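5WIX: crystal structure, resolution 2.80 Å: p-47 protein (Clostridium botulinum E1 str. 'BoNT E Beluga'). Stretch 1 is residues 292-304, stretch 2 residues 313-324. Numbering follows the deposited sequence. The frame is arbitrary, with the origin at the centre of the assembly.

Stretch 1 (292-304) ALYYYPEINDFSM
Stretch 2 (313-324) KTRLSGIVKLTG

Two neighbouring antiparallel strands satisfy their backbone polar groups by pairing them in a regular alternation, and the p-47 protein shows how that accounting survives an irregularity. The second stretch runs extended from Lys313, where it enters already as strand, to about Leu322. Opposite it, the first stretch is broken into shorter strands, one at 293-295, one around Ile299 and one around Ser303, the chain turning a corner at Asp301. The strand around Ser303 runs at 178° to the long strand, almost exactly antiparallel, whereas the strand around Ile299 crosses it at 133°, their axes approaching to 4.2 Å.

The pairing begins with Glu298 and Ile319, a hydrogen-bonded pair with CA atoms 5.5 Å apart. Glu298 N donates to Ile319 O at 2.7 Å and 168°, and Ile319 N returns a bond to Glu298 O at 2.9 Å, so both residues have their amide and carbonyl engaged. Glu298 (chi1 p, chi2 t) and Ile319 (chi1 p) project from the same face, Glu298 CG lying 3.5 Å from Ile319 CD1. Next, Ile299 faces Gly318 as a non-hydrogen-bonded pair. The glycine, at phi/psi 179/-166, brings its CA within 3.2 Å of Glu298 O in a CA-H...O contact; an ideal CB here would lie 2.1 Å from Glu298 O and 2.5 Å from Ile299 CA, both clashes.

The register then slips by one residue, forming a beta bulge. Asn300, at phi/psi -98/-35, departs from extended geometry, and two successive amides converge on one carbonyl: Asn300 N reaches Ser317 O at 2.7 Å and Asp301 N reaches the same Ser317 O at 3.2 Å. One acceptor thus serves two donors, and the extra residue is accommodated without leaving either amide unpaired. Ser317 N completes the exchange by donating to Asp301 O at 3.0 Å. The side chains reinforce the junction: with chi1 p on both residues, Ser317 OG donates to Asp301 OD1 at 2.7 Å.

Beyond the bulge the ladder is less even. Arg315 N donates to Ser303 O at 2.8 Å and 158°, but the reciprocal bond from Ser303 N to Arg315 O, 3.1 Å long and bent to 121°, is weak. Carbonyls also receive CA-H...O contacts, with Leu316 CA 3.3 Å from Asp301 O and Thr314 CA 3.3 Å from Ser303 O. Thr314 OG1, 3.3 Å from Met304 CE, finds its hydrogen bond elsewhere in the structure.

Apolar side chains pack alongside this polar framework. Leu316 (chi1 p, chi2 p) places its CB 3.7 Å from Ile299 CG2 and 3.7 Å from Phe302 CD1, the phenylalanine adopting chi1 t. Farther along, Pro297 CB lies 3.6 Å from Val320 CB. The Tyr295 side chain, chi1 m, starts sideways but its ring approaches the long strand: Tyr295 CE1 is 3.4 Å from Leu322 CD2, while Thr323 OG1 sits over one ring face, 3.5 Å from Tyr295 CE1. Altogether the two stretches bury 986 Å², counting both sides.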

# COMPACT_ATOMS: atom_id res chain seq x y z
N ALA A 292 12.49 34.40 -34.98
CA ALA A 292 13.40 35.30 -34.25
C ALA A 292 12.88 35.70 -32.88
O ALA A 292 13.59 36.38 -32.13
CB ALA A 292 13.70 36.54 -35.09
N LEU A 293 11.66 35.29 -32.54
CA LEU A 293 11.06 35.73 -31.29
C LEU A 293 10.69 34.62 -30.28
O LEU A 293 10.31 33.51 -30.68
CB LEU A 293 9.82 36.56 -31.59
CG LEU A 293 10.16 37.94 -32.14
CD1 LEU A 293 10.22 37.94 -33.67
CD2 LEU A 293 9.13 38.92 -31.64
N TYR A 294 10.80 34.94 -28.99
CA TYR A 294 10.35 34.06 -27.90
C TYR A 294 8.86 34.25 -27.59
O TYR A 294 8.39 35.37 -27.40
CB TYR A 294 11.18 34.30 -26.63
CG TYR A 294 12.54 33.64 -26.67
CD1 TYR A 294 12.76 32.39 -26.09
CD2 TYR A 294 13.61 34.24 -27.32
CE1 TYR A 294 14.02 31.78 -26.15
CE2 TYR A 294 14.85 33.64 -27.38
CZ TYR A 294 15.05 32.42 -26.80
OH TYR A 294 16.30 31.86 -26.86
N TYR A 295 8.12 33.13 -27.53
CA TYR A 295 6.72 33.19 -27.13
C TYR A 295 6.52 32.45 -25.80
O TYR A 295 7.31 31.57 -25.45
CB TYR A 295 5.83 32.62 -28.24
CG TYR A 295 6.04 33.32 -29.58
CD1 TYR A 295 5.13 34.27 -30.05
CD2 TYR A 295 7.15 33.02 -30.39
CE1 TYR A 295 5.33 34.90 -31.28
CE2 TYR A 295 7.35 33.63 -31.60
CZ TYR A 295 6.44 34.58 -32.05
OH TYR A 295 6.66 35.19 -33.27
N TYR A 296 5.49 32.85 -25.04
CA TYR A 296 5.30 32.41 -23.66
C TYR A 296 3.86 32.04 -23.41
O TYR A 296 3.12 32.80 -22.77
CB TYR A 296 5.70 33.49 -22.67
CG TYR A 296 7.18 33.77 -22.58
CD1 TYR A 296 7.93 33.25 -21.55
CD2 TYR A 296 7.81 34.58 -23.52
CE1 TYR A 296 9.28 33.50 -21.45
CE2 TYR A 296 9.18 34.85 -23.44
CZ TYR A 296 9.91 34.31 -22.40
OH TYR A 296 11.27 34.56 -22.29
N PRO A 297 3.45 30.86 -23.89
CA PRO A 297 2.02 30.52 -23.87
C PRO A 297 1.55 30.31 -22.45
O PRO A 297 2.39 30.11 -21.58
CB PRO A 297 1.96 29.23 -24.68
CG PRO A 297 3.29 28.60 -24.44
CD PRO A 297 4.28 29.73 -24.33
N GLU A 298 0.24 30.38 -22.22
CA GLU A 298 -0.29 30.09 -20.90
C GLU A 298 -1.51 29.19 -20.97
O GLU A 298 -2.49 29.50 -21.66
CB GLU A 298 -0.62 31.38 -20.15
CG GLU A 298 -1.55 32.29 -20.89
CD GLU A 298 -1.52 33.71 -20.35
OE1 GLU A 298 -2.43 34.03 -19.55
OE2 GLU A 298 -0.60 34.49 -20.73
N ILE A 299 -1.43 28.06 -20.26
CA ILE A 299 -2.57 27.18 -20.12
C ILE A 299 -3.50 27.71 -19.02
O ILE A 299 -3.05 28.00 -17.91
CB ILE A 299 -2.13 25.74 -19.77
CG1 ILE A 299 -1.19 25.19 -20.84
CG2 ILE A 299 -3.35 24.86 -19.69
CD1 ILE A 299 0.10 24.59 -20.31
N ASN A 300 -4.79 27.82 -19.33
CA ASN A 300 -5.73 28.46 -18.43
C ASN A 300 -6.56 27.53 -17.55
O ASN A 300 -6.89 27.90 -16.41
CB ASN A 300 -6.67 29.34 -19.22
CG ASN A 300 -6.06 30.68 -19.51
OD1 ASN A 300 -5.44 31.28 -18.63
ND2 ASN A 300 -6.22 31.15 -20.74
N ASP A 301 -6.93 26.36 -18.08
CA ASP A 301 -7.47 25.27 -17.26
C ASP A 301 -6.85 23.93 -17.69
O ASP A 301 -6.63 23.66 -18.87
CB ASP A 301 -9.00 25.22 -17.32
CG ASP A 301 -9.54 25.22 -18.74
OD1 ASP A 301 -8.92 24.61 -19.63
OD2 ASP A 301 -10.61 25.82 -18.94
N PHE A 302 -6.55 23.10 -16.69
CA PHE A 302 -5.77 21.89 -16.92
C PHE A 302 -6.38 20.77 -16.13
O PHE A 302 -6.77 20.95 -14.98
CB PHE A 302 -4.33 22.12 -16.50
CG PHE A 302 -3.45 20.91 -16.62
CD1 PHE A 302 -2.59 20.78 -17.71
CD2 PHE A 302 -3.42 19.95 -15.64
CE1 PHE A 302 -1.74 19.70 -17.82
CE2 PHE A 302 -2.58 18.87 -15.74
CZ PHE A 302 -1.73 18.74 -16.83
N SER A 303 -6.44 19.59 -16.74
CA SER A 303 -7.03 18.44 -16.09
C SER A 303 -6.31 17.15 -16.48
O SER A 303 -6.05 16.90 -17.66
CB SER A 303 -8.51 18.35 -16.41
OG SER A 303 -8.79 17.08 -16.98
N MET A 304 -5.99 16.34 -15.48
CA MET A 304 -5.43 15.01 -15.69
C MET A 304 -6.15 14.03 -14.77
O MET A 304 -5.96 14.08 -13.56
CB MET A 304 -3.93 15.01 -15.42
CG MET A 304 -3.16 13.84 -16.02
SD MET A 304 -1.37 13.86 -15.67
CE MET A 304 -0.67 13.29 -17.22
N LYS A 313 -5.47 10.56 -18.98
CA LYS A 313 -6.14 11.40 -19.97
C LYS A 313 -5.92 12.85 -19.59
O LYS A 313 -6.40 13.31 -18.55
CB LYS A 313 -7.65 11.09 -20.04
CG LYS A 313 -8.47 11.94 -21.02
CD LYS A 313 -9.52 11.09 -21.78
CE LYS A 313 -10.92 11.19 -21.19
NZ LYS A 313 -11.89 10.25 -21.84
N THR A 314 -5.17 13.57 -20.42
CA THR A 314 -4.91 14.97 -20.12
C THR A 314 -5.73 15.89 -21.02
O THR A 314 -5.88 15.64 -22.22
CB THR A 314 -3.45 15.28 -20.27
OG1 THR A 314 -2.69 14.22 -19.63
CG2 THR A 314 -3.15 16.60 -19.62
N ARG A 315 -6.29 16.93 -20.41
CA ARG A 315 -7.24 17.82 -21.09
C ARG A 315 -6.99 19.25 -20.65
O ARG A 315 -7.51 19.69 -19.63
CB ARG A 315 -8.67 17.40 -20.77
CG ARG A 315 -9.62 17.47 -21.94
CD ARG A 315 -11.05 17.15 -21.51
NE ARG A 315 -11.16 15.85 -20.86
CZ ARG A 315 -12.02 15.56 -19.88
NH1 ARG A 315 -12.84 16.50 -19.42
NH2 ARG A 315 -12.05 14.35 -19.34
N LEU A 316 -6.18 19.97 -21.43
CA LEU A 316 -5.84 21.37 -21.13
C LEU A 316 -6.29 22.35 -22.21
O LEU A 316 -6.50 21.98 -23.37
CB LEU A 316 -4.34 21.53 -20.93
CG LEU A 316 -3.41 20.98 -22.02
CD1 LEU A 316 -3.28 21.94 -23.22
CD2 LEU A 316 -2.03 20.63 -21.44
N SER A 317 -6.39 23.61 -21.83
CA SER A 317 -6.62 24.67 -22.81
C SER A 317 -6.07 26.01 -22.34
O SER A 317 -6.02 26.30 -21.14
CB SER A 317 -8.10 24.79 -23.12
OG SER A 317 -8.74 25.58 -22.13
N GLY A 318 -5.67 26.83 -23.30
CA GLY A 318 -5.07 28.12 -23.02
C GLY A 318 -4.69 28.82 -24.31
O GLY A 318 -5.12 28.41 -25.39
N ILE A 319 -3.88 29.86 -24.20
CA ILE A 319 -3.54 30.68 -25.35
C ILE A 319 -2.07 31.03 -25.40
O ILE A 319 -1.33 30.79 -24.44
CB ILE A 319 -4.34 31.98 -25.36
CG1 ILE A 319 -4.46 32.53 -23.93
CG2 ILE A 319 -5.73 31.75 -25.95
CD1 ILE A 319 -3.39 33.52 -23.57
N VAL A 320 -1.65 31.60 -26.53
CA VAL A 320 -0.30 32.14 -26.66
C VAL A 320 -0.34 33.47 -27.41
O VAL A 320 -0.75 33.53 -28.56
CB VAL A 320 0.64 31.15 -27.37
CG1 VAL A 320 -0.03 30.54 -28.59
CG2 VAL A 320 1.92 31.85 -27.76
N LYS A 321 0.07 34.54 -26.74
CA LYS A 321 0.05 35.86 -27.40
C LYS A 321 1.26 36.06 -28.32
O LYS A 321 2.36 35.56 -28.05
CB LYS A 321 -0.02 36.99 -26.35
CG LYS A 321 -1.34 36.99 -25.56
CD LYS A 321 -1.30 37.83 -24.28
CE LYS A 321 -2.70 37.97 -23.68
NZ LYS A 321 -3.60 38.82 -24.53
N LEU A 322 1.02 36.76 -29.42
CA LEU A 322 2.08 37.07 -30.38
C LEU A 322 2.92 38.27 -29.95
O LEU A 322 2.41 39.39 -29.88
CB LEU A 322 1.49 37.36 -31.75
CG LEU A 322 1.06 36.12 -32.52
CD1 LEU A 322 0.57 36.53 -33.89
CD2 LEU A 322 2.25 35.22 -32.61
N THR A 323 4.19 38.03 -29.65
CA THR A 323 5.05 39.08 -29.14
C THR A 323 5.21 40.17 -30.20
O THR A 323 5.68 39.90 -31.30
CB THR A 323 6.42 38.50 -28.71
OG1 THR A 323 6.91 37.62 -29.73
CG2 THR A 323 6.29 37.70 -27.41
N GLY A 324 4.76 41.39 -29.89
CA GLY A 324 4.85 42.50 -30.83
C GLY A 324 3.51 42.85 -31.44
O GLY A 324 3.34 43.91 -32.04